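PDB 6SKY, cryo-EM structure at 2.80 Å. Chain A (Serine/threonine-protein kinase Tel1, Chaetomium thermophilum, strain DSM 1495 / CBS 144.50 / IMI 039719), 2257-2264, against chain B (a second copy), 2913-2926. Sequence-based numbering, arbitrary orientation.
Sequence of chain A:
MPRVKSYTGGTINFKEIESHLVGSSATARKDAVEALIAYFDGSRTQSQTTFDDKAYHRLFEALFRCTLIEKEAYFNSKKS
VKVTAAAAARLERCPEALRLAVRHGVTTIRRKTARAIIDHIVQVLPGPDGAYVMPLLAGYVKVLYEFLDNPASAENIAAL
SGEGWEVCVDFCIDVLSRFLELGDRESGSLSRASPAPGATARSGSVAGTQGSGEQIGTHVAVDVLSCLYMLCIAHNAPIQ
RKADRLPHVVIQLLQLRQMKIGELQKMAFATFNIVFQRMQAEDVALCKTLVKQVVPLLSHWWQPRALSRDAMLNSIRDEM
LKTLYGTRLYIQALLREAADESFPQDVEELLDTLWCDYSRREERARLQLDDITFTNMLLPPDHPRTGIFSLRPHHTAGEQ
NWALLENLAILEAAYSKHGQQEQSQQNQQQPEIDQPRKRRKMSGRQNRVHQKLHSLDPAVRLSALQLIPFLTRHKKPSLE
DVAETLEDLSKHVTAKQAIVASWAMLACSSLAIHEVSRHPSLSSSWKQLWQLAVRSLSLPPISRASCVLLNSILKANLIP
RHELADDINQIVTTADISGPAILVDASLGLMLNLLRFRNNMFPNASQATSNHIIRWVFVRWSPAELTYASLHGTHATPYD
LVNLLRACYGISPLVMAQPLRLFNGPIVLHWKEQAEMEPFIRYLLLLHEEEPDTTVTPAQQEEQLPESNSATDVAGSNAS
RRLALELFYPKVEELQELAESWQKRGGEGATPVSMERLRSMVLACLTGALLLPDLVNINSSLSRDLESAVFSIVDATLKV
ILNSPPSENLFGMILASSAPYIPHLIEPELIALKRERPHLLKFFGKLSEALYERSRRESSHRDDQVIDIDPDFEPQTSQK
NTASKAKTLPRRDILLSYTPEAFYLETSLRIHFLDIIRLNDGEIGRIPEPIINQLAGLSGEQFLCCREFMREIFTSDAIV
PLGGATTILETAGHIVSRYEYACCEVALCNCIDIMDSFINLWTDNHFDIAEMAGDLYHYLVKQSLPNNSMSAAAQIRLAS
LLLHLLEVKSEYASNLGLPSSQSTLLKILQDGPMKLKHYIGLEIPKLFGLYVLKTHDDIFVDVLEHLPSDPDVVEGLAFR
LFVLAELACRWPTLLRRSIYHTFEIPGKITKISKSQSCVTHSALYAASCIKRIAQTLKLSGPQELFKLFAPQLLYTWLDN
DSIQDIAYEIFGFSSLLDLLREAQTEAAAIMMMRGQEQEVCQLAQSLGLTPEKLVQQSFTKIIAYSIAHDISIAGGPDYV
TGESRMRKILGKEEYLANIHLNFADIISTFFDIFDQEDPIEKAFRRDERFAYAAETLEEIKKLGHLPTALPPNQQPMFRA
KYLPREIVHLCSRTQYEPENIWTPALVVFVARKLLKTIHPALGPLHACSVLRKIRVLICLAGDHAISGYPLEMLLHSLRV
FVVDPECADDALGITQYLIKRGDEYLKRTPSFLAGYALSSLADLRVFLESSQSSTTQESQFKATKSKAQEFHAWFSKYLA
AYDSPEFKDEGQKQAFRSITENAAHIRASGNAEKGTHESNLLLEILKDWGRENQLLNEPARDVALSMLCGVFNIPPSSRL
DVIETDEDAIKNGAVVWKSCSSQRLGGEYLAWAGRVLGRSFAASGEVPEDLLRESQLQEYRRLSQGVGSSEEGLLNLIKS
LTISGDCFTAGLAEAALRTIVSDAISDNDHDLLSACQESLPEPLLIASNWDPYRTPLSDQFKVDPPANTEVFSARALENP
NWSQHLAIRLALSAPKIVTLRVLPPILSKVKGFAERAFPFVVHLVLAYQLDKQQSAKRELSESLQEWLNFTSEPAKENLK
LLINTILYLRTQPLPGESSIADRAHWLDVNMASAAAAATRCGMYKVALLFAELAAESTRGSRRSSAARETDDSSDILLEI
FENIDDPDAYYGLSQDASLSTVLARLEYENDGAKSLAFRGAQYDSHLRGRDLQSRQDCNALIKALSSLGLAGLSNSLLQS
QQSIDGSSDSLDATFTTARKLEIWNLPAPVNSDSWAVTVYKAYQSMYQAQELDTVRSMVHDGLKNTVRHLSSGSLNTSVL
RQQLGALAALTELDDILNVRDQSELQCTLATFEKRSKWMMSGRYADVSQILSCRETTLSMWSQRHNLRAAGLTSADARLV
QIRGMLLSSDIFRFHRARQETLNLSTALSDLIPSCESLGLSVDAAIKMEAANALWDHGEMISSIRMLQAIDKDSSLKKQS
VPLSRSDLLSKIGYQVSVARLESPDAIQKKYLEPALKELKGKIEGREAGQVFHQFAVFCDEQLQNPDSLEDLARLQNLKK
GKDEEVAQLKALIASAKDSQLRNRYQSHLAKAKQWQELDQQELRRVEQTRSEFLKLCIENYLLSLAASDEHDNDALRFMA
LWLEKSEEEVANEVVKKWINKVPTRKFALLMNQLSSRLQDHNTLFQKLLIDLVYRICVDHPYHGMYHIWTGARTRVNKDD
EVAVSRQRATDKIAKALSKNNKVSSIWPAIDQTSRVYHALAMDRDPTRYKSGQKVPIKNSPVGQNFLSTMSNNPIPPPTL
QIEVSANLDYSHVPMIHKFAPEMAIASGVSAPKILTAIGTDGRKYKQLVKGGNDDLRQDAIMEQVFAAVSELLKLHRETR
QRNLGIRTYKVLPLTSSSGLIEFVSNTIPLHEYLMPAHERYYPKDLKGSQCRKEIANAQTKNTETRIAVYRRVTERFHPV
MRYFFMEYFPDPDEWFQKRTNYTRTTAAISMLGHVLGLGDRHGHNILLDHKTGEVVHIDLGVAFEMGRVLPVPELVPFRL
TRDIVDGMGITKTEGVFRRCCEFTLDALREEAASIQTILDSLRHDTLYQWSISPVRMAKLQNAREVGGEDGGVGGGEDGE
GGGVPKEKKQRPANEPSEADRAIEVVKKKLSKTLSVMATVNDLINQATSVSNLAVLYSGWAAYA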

# COMPACT_ATOMS: atom_id res chain seq x y z
N SER A 2257 -9.79 14.03 -13.57
CA SER A 2257 -11.01 13.53 -12.95
C SER A 2257 -10.71 12.56 -11.82
O SER A 2257 -11.40 12.56 -10.80
CB SER A 2257 -11.90 12.85 -13.98
OG SER A 2257 -12.21 13.73 -15.04
N VAL A 2258 -9.71 11.70 -12.00
CA VAL A 2258 -9.39 10.72 -10.96
C VAL A 2258 -8.89 11.42 -9.70
O VAL A 2258 -9.23 11.02 -8.58
CB VAL A 2258 -8.37 9.70 -11.48
CG1 VAL A 2258 -7.76 8.93 -10.35
CG2 VAL A 2258 -9.02 8.77 -12.43
N ALA A 2259 -8.08 12.46 -9.85
CA ALA A 2259 -7.51 13.18 -8.72
C ALA A 2259 -8.43 14.25 -8.16
O ALA A 2259 -8.07 14.88 -7.17
CB ALA A 2259 -6.18 13.81 -9.12
N ARG A 2260 -9.59 14.48 -8.78
CA ARG A 2260 -10.54 15.51 -8.36
C ARG A 2260 -9.91 16.89 -8.35
O ARG A 2260 -10.30 17.75 -7.58
CB ARG A 2260 -11.12 15.20 -6.98
CG ARG A 2260 -11.77 13.87 -6.85
CD ARG A 2260 -12.98 13.79 -7.70
NE ARG A 2260 -13.70 12.55 -7.47
CZ ARG A 2260 -14.74 12.45 -6.66
NH1 ARG A 2260 -15.35 11.28 -6.50
NH2 ARG A 2260 -15.18 13.51 -6.01
N LEU A 2261 -8.92 17.10 -9.22
CA LEU A 2261 -8.14 18.32 -9.17
C LEU A 2261 -8.93 19.53 -9.64
O LEU A 2261 -8.54 20.66 -9.34
CB LEU A 2261 -6.89 18.16 -10.02
CG LEU A 2261 -5.74 19.09 -9.72
CD1 LEU A 2261 -5.35 18.94 -8.28
CD2 LEU A 2261 -4.59 18.76 -10.61
N GLU A 2262 -10.01 19.34 -10.37
CA GLU A 2262 -10.84 20.43 -10.84
C GLU A 2262 -12.29 20.00 -10.79
O GLU A 2262 -12.60 18.81 -10.72
CB GLU A 2262 -10.47 20.87 -12.25
CG GLU A 2262 -9.09 21.45 -12.35
CD GLU A 2262 -8.65 21.67 -13.77
OE1 GLU A 2262 -9.53 21.74 -14.65
OE2 GLU A 2262 -7.43 21.77 -14.00
N SER A 2263 -13.18 20.97 -10.84
CA SER A 2263 -14.60 20.67 -10.77
C SER A 2263 -15.05 20.02 -12.07
O SER A 2263 -14.57 20.39 -13.14
CB SER A 2263 -15.41 21.93 -10.51
OG SER A 2263 -15.57 22.67 -11.70
N PRO A 2264 -15.98 19.07 -12.02
CA PRO A 2264 -16.40 18.37 -13.23
C PRO A 2264 -17.01 19.25 -14.30
O PRO A 2264 -17.33 18.77 -15.39
CB PRO A 2264 -17.42 17.36 -12.70
CG PRO A 2264 -17.82 17.87 -11.39
CD PRO A 2264 -16.63 18.52 -10.83
N THR B 2913 -13.40 4.79 0.41
CA THR B 2913 -13.55 4.53 -1.01
C THR B 2913 -12.62 5.43 -1.83
O THR B 2913 -11.81 4.94 -2.62
CB THR B 2913 -15.00 4.73 -1.43
OG1 THR B 2913 -15.80 3.71 -0.83
CG2 THR B 2913 -15.14 4.65 -2.92
N LEU B 2914 -12.74 6.74 -1.67
CA LEU B 2914 -11.80 7.67 -2.28
C LEU B 2914 -10.55 7.80 -1.42
O LEU B 2914 -10.52 7.41 -0.25
CB LEU B 2914 -12.42 9.04 -2.46
CG LEU B 2914 -13.13 9.40 -3.75
CD1 LEU B 2914 -14.42 8.64 -3.85
CD2 LEU B 2914 -13.39 10.88 -3.77
N SER B 2915 -9.51 8.36 -2.00
CA SER B 2915 -8.33 8.65 -1.22
C SER B 2915 -8.52 9.95 -0.46
O SER B 2915 -9.45 10.72 -0.71
CB SER B 2915 -7.09 8.71 -2.10
OG SER B 2915 -7.26 9.64 -3.15
N VAL B 2916 -7.63 10.20 0.50
CA VAL B 2916 -7.73 11.43 1.28
C VAL B 2916 -7.40 12.63 0.41
O VAL B 2916 -8.03 13.68 0.53
CB VAL B 2916 -6.83 11.35 2.52
CG1 VAL B 2916 -7.06 12.53 3.38
CG2 VAL B 2916 -7.14 10.12 3.30
N MET B 2917 -6.42 12.48 -0.48
CA MET B 2917 -6.05 13.57 -1.38
C MET B 2917 -7.23 14.00 -2.24
O MET B 2917 -7.53 15.19 -2.35
CB MET B 2917 -4.88 13.15 -2.26
CG MET B 2917 -4.39 14.23 -3.19
SD MET B 2917 -3.55 13.64 -4.66
CE MET B 2917 -4.87 12.79 -5.50
N ALA B 2918 -7.91 13.04 -2.86
CA ALA B 2918 -9.02 13.37 -3.75
C ALA B 2918 -10.19 13.96 -2.98
O ALA B 2918 -10.85 14.89 -3.45
CB ALA B 2918 -9.46 12.13 -4.50
N THR B 2919 -10.46 13.44 -1.78
CA THR B 2919 -11.54 13.97 -0.96
C THR B 2919 -11.28 15.41 -0.56
O THR B 2919 -12.16 16.27 -0.67
CB THR B 2919 -11.71 13.11 0.28
OG1 THR B 2919 -11.74 11.73 -0.10
CG2 THR B 2919 -13.00 13.45 0.96
N VAL B 2920 -10.06 15.70 -0.10
CA VAL B 2920 -9.72 17.06 0.29
C VAL B 2920 -9.73 17.99 -0.91
O VAL B 2920 -10.14 19.15 -0.81
CB VAL B 2920 -8.37 17.08 1.02
CG1 VAL B 2920 -7.93 18.48 1.31
CG2 VAL B 2920 -8.47 16.31 2.30
N ASN B 2921 -9.30 17.51 -2.08
CA ASN B 2921 -9.38 18.33 -3.28
C ASN B 2921 -10.81 18.72 -3.59
O ASN B 2921 -11.10 19.88 -3.88
CB ASN B 2921 -8.78 17.59 -4.47
CG ASN B 2921 -7.29 17.54 -4.43
OD1 ASN B 2921 -6.67 17.90 -3.44
ND2 ASN B 2921 -6.69 17.08 -5.51
N ASP B 2922 -11.72 17.75 -3.53
CA ASP B 2922 -13.12 18.05 -3.82
C ASP B 2922 -13.71 19.01 -2.79
O ASP B 2922 -14.47 19.92 -3.14
CB ASP B 2922 -13.92 16.76 -3.87
CG ASP B 2922 -14.96 16.78 -4.97
OD1 ASP B 2922 -14.93 17.70 -5.81
OD2 ASP B 2922 -15.82 15.86 -5.00
N LEU B 2923 -13.36 18.84 -1.52
CA LEU B 2923 -13.88 19.71 -0.47
C LEU B 2923 -13.39 21.14 -0.65
O LEU B 2923 -14.17 22.08 -0.52
CB LEU B 2923 -13.48 19.19 0.90
CG LEU B 2923 -14.17 17.93 1.37
CD1 LEU B 2923 -13.58 17.50 2.67
CD2 LEU B 2923 -15.63 18.19 1.51
N ILE B 2924 -12.10 21.32 -0.93
CA ILE B 2924 -11.59 22.67 -1.11
C ILE B 2924 -12.09 23.28 -2.41
O ILE B 2924 -12.19 24.50 -2.53
CB ILE B 2924 -10.05 22.67 -1.03
CG1 ILE B 2924 -9.59 22.15 0.32
CG2 ILE B 2924 -9.50 24.05 -1.20
CD1 ILE B 2924 -8.13 22.27 0.55
N ASN B 2925 -12.43 22.45 -3.40
CA ASN B 2925 -13.03 23.00 -4.61
C ASN B 2925 -14.42 23.52 -4.34
O ASN B 2925 -14.78 24.60 -4.82
CB ASN B 2925 -13.08 21.94 -5.71
CG ASN B 2925 -11.79 21.83 -6.47
OD1 ASN B 2925 -11.40 20.74 -6.88
ND2 ASN B 2925 -11.13 22.95 -6.67
N GLN B 2926 -15.24 22.77 -3.61
CA GLN B 2926 -16.60 23.22 -3.39
C GLN B 2926 -16.73 24.23 -2.27
O GLN B 2926 -17.77 24.88 -2.16
CB GLN B 2926 -17.53 22.04 -3.14
CG GLN B 2926 -17.19 21.20 -1.96
CD GLN B 2926 -18.15 20.05 -1.78
OE1 GLN B 2926 -19.15 20.17 -1.08
NE2 GLN B 2926 -17.86 18.92 -2.41

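The contact sets the end of a helix in chain A against the side of a helix in chain B, and Arg A2260 governs it. This residue, the first to leave helical geometry, adopts positive phi in a Schellman motif, and its CA-to-CB bond points toward chain B. Its side chain then runs across the partner helix: CG packs 3.7 Å from Ala B2918 CB, and the guanidinium reaches Asp B2922, one turn further on. There NH2 and OD2 form a salt bridge at 2.6 Å, with the carboxylate near the guanidinium plane, where the N-H groups point. Leu B2914 covers one face of the same group, its CD2 3.4 Å from NH1, so charge is met at the edge and a methyl at the face.

Asn B2921 reads the backbone instead. Its ND2 donates to Ala A2259 O at 3.1 Å, supplying a proton to the carbonyl of the residue just before Arg A2260, while OD1 is satisfied elsewhere in the structure. Leu A2261 CD1 lies 3.6 Å from the same ND2. Asn B2925, a turn along, covers comparable surface beside the loop through Ser A2263. Near the closest backbone approach, Ala A2259 CB meets Met B2917 CE at 4.0 Å, a small apolar contact beside the polar ones.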